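Local coordinates for uncharacterized protein YacP (Bacillus subtilis, PDB 5MQ8) that acts as an endoribonuclease in the ribosome-dependent decay of messenger RNA, at residues I49-A54 and E85-A90. Residues are numbered along the deposited sequence; the frame is centred on the assembly and turned at random.
Sequences IVVFDA and EKLAQA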
ATOM      1  N   ILE A  49     -13.051 -19.816  -5.502  1.00 28.75           N
ATOM      2  CA  ILE A  49     -14.119 -19.908  -4.513  1.00 27.81           C
ATOM      3  C   ILE A  49     -13.539 -20.533  -3.247  1.00 31.28           C
ATOM      4  O   ILE A  49     -13.002 -21.638  -3.289  1.00 31.52           O
ATOM      5  CB  ILE A  49     -15.409 -20.612  -5.025  1.00 30.75           C
ATOM      6  CG1 ILE A  49     -15.949 -19.920  -6.308  1.00 31.52           C
ATOM      7  CG2 ILE A  49     -16.482 -20.629  -3.911  1.00 30.79           C
ATOM      8  CD1 ILE A  49     -17.125 -20.623  -7.013  1.00 38.37           C
ATOM      9  N   VAL A  50     -13.647 -19.825  -2.124  1.00 28.45           N
ATOM     10  CA  VAL A  50     -13.131 -20.326  -0.849  1.00 27.40           C
ATOM     11  C   VAL A  50     -14.297 -20.849  -0.015  1.00 30.44           C
ATOM     12  O   VAL A  50     -15.242 -20.111   0.265  1.00 30.71           O
ATOM     13  CB  VAL A  50     -12.246 -19.291  -0.096  1.00 29.95           C
ATOM     14  CG1 VAL A  50     -11.609 -19.911   1.145  1.00 28.83           C
ATOM     15  CG2 VAL A  50     -11.158 -18.737  -1.014  1.00 29.75           C
ATOM     16  N   VAL A  51     -14.216 -22.122   0.371  1.00 26.15           N
ATOM     17  CA  VAL A  51     -15.227 -22.812   1.168  1.00 26.36           C
ATOM     18  C   VAL A  51     -14.714 -23.037   2.587  1.00 31.29           C
ATOM     19  O   VAL A  51     -13.702 -23.715   2.807  1.00 30.93           O
ATOM     20  CB  VAL A  51     -15.721 -24.124   0.483  1.00 30.61           C
ATOM     21  CG1 VAL A  51     -16.739 -24.874   1.352  1.00 30.99           C
ATOM     22  CG2 VAL A  51     -16.314 -23.823  -0.883  1.00 30.28           C
ATOM     23  N   PHE A  52     -15.416 -22.453   3.539  1.00 28.72           N
ATOM     24  CA  PHE A  52     -15.094 -22.563   4.942  1.00 28.72           C
ATOM     25  C   PHE A  52     -16.133 -23.406   5.659  1.00 34.40           C
ATOM     26  O   PHE A  52     -17.341 -23.179   5.517  1.00 33.57           O
ATOM     27  CB  PHE A  52     -15.015 -21.181   5.606  1.00 30.71           C
ATOM     28  CG  PHE A  52     -13.837 -20.332   5.200  1.00 33.32           C
ATOM     29  CD1 PHE A  52     -12.540 -20.686   5.567  1.00 36.28           C
ATOM     30  CD2 PHE A  52     -14.023 -19.140   4.508  1.00 35.60           C
ATOM     31  CE1 PHE A  52     -11.449 -19.876   5.217  1.00 36.77           C
ATOM     32  CE2 PHE A  52     -12.929 -18.333   4.161  1.00 37.72           C
ATOM     33  CZ  PHE A  52     -11.651 -18.712   4.509  1.00 35.51           C
ATOM     34  N   ASP A  53     -15.656 -24.367   6.450  1.00 31.75           N
ATOM     35  CA  ASP A  53     -16.516 -25.185   7.276  1.00 32.55           C
ATOM     36  C   ASP A  53     -17.019 -24.216   8.379  1.00 37.59           C
ATOM     37  O   ASP A  53     -16.206 -23.681   9.135  1.00 35.84           O
ATOM     38  CB  ASP A  53     -15.701 -26.345   7.884  1.00 34.70           C
ATOM     39  CG  ASP A  53     -16.547 -27.297   8.715  1.00 41.08           C
ATOM     40  OD1 ASP A  53     -17.111 -26.848   9.744  1.00 40.56           O
ATOM     41  OD2 ASP A  53     -16.659 -28.482   8.325  1.00 41.46           O
ATOM     42  N   ALA A  54     -18.347 -23.953   8.412  1.00 37.00           N
ATOM     43  CA  ALA A  54     -18.988 -23.016   9.351  1.00 38.39           C
ATOM     44  C   ALA A  54     -18.824 -23.354  10.850  1.00 45.68           C
ATOM     45  O   ALA A  54     -18.943 -22.457  11.688  1.00 45.45           O
ATOM     46  CB  ALA A  54     -20.462 -22.860   9.006  1.00 38.93           C
ATOM     47  N   GLU A  85     -18.279 -30.218  -3.900  1.00 34.72           N
ATOM     48  CA  GLU A  85     -18.902 -31.080  -4.918  1.00 35.28           C
ATOM     49  C   GLU A  85     -20.123 -30.375  -5.560  1.00 37.27           C
ATOM     50  O   GLU A  85     -20.248 -30.390  -6.780  1.00 37.71           O
ATOM     51  CB  GLU A  85     -19.320 -32.428  -4.299  1.00 37.01           C
ATOM     52  CG  GLU A  85     -19.846 -33.438  -5.308  1.00 44.95           C
ATOM     53  CD  GLU A  85     -20.450 -34.695  -4.710  1.00 63.40           C
ATOM     54  OE1 GLU A  85     -20.196 -35.787  -5.264  1.00 56.50           O
ATOM     55  OE2 GLU A  85     -21.169 -34.592  -3.690  1.00 50.62           O
ATOM     56  N   LYS A  86     -20.999 -29.760  -4.742  1.00 32.82           N
ATOM     57  CA  LYS A  86     -22.191 -29.031  -5.202  1.00 32.49           C
ATOM     58  C   LYS A  86     -21.773 -27.881  -6.118  1.00 39.15           C
ATOM     59  O   LYS A  86     -22.355 -27.728  -7.192  1.00 39.07           O
ATOM     60  CB  LYS A  86     -23.007 -28.495  -4.019  1.00 33.36           C
ATOM     61  CG  LYS A  86     -23.870 -29.545  -3.337  1.00 36.90           C
ATOM     62  CD  LYS A  86     -24.372 -29.048  -1.997  1.00 44.56           C
ATOM     63  CE  LYS A  86     -24.872 -30.166  -1.113  1.00 48.80           C
ATOM     64  NZ  LYS A  86     -25.220 -29.692   0.252  1.00 49.06           N
ATOM     65  N   LEU A  87     -20.727 -27.111  -5.723  1.00 35.79           N
ATOM     66  CA  LEU A  87     -20.195 -25.996  -6.512  1.00 35.11           C
ATOM     67  C   LEU A  87     -19.621 -26.461  -7.841  1.00 39.20           C
ATOM     68  O   LEU A  87     -19.915 -25.852  -8.865  1.00 38.75           O
ATOM     69  CB  LEU A  87     -19.139 -25.212  -5.723  1.00 34.81           C
ATOM     70  CG  LEU A  87     -19.692 -24.300  -4.645  1.00 38.20           C
ATOM     71  CD1 LEU A  87     -18.669 -24.065  -3.585  1.00 37.61           C
ATOM     72  CD2 LEU A  87     -20.206 -22.986  -5.242  1.00 38.09           C
ATOM     73  N   ALA A  88     -18.840 -27.557  -7.836  1.00 35.33           N
ATOM     74  CA  ALA A  88     -18.259 -28.124  -9.051  1.00 35.59           C
ATOM     75  C   ALA A  88     -19.323 -28.642 -10.025  1.00 40.87           C
ATOM     76  O   ALA A  88     -19.125 -28.552 -11.234  1.00 40.41           O
ATOM     77  CB  ALA A  88     -17.300 -29.239  -8.703  1.00 36.14           C
ATOM     78  N   GLN A  89     -20.437 -29.183  -9.495  1.00 38.03           N
ATOM     79  CA  GLN A  89     -21.544 -29.695 -10.298  1.00 37.65           C
ATOM     80  C   GLN A  89     -22.355 -28.550 -10.897  1.00 42.95           C
ATOM     81  O   GLN A  89     -22.800 -28.656 -12.037  1.00 43.67           O
ATOM     82  CB  GLN A  89     -22.435 -30.621  -9.463  1.00 38.58           C
ATOM     83  CG  GLN A  89     -21.804 -31.999  -9.229  1.00 49.80           C
ATOM     84  CD  GLN A  89     -22.574 -32.873  -8.264  1.00 61.58           C
ATOM     85  OE1 GLN A  89     -23.512 -32.439  -7.582  1.00 56.92           O
ATOM     86  NE2 GLN A  89     -22.168 -34.129  -8.163  1.00 47.01           N
ATOM     87  N   ALA A  90     -22.536 -27.453 -10.133  1.00 39.33           N
ATOM     88  CA  ALA A  90     -23.262 -26.256 -10.568  1.00 38.63           C
ATOM     89  C   ALA A  90     -22.493 -25.481 -11.642  1.00 45.34           C
ATOM     90  O   ALA A  90     -23.121 -24.788 -12.445  1.00 45.37           O
ATOM     91  CB  ALA A  90     -23.535 -25.354  -9.386  1.00 38.51           C
TER
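Helix 80-90 packs on one face of the parallel beta-sheet partly through Leu87, whose CD1 methyl meets Ile49 and Val51 of strand 47-52. The closer approach is to Val51, CG2 to Leu87 CD1 at 3.6 Å, where the two side chains run past each other in opposite directions. Ile49 offers its short branch: CG2 lies 4.1 Å from the same CD1 of Leu87. CG2 of Ile49 stands anti to its backbone N, whereas CG1, beside the N with chi1 at -56°, carries CD1 of Ile49 to 4.3 Å from CD2 of Leu87. In Val51 the touching branch is instead the one beside the N, since chi1 of 178° sets CG1 anti to it.

Ile49 and Val51 share a sheet face because side chains alternate along a strand. Val50, between them, turns to the reverse face and packs on Met37 of helix 23-44, so this strand is sandwiched between helices in the alpha/beta/alpha manner of PIN-like domains. Backbone bonds tie it to strand 3-7 through Leu4 and Val6 and to strand 70-73 through Glu70 and Ile72. No hydrogen bond crosses between 49-54 and 85-90; the contact is wholly apolar and small, burying 113 Å². Ile72 also touches both Ile49 and Leu87, while Val51 reaches the preceding part of the helix at Ala80, Arg83 and Ile84.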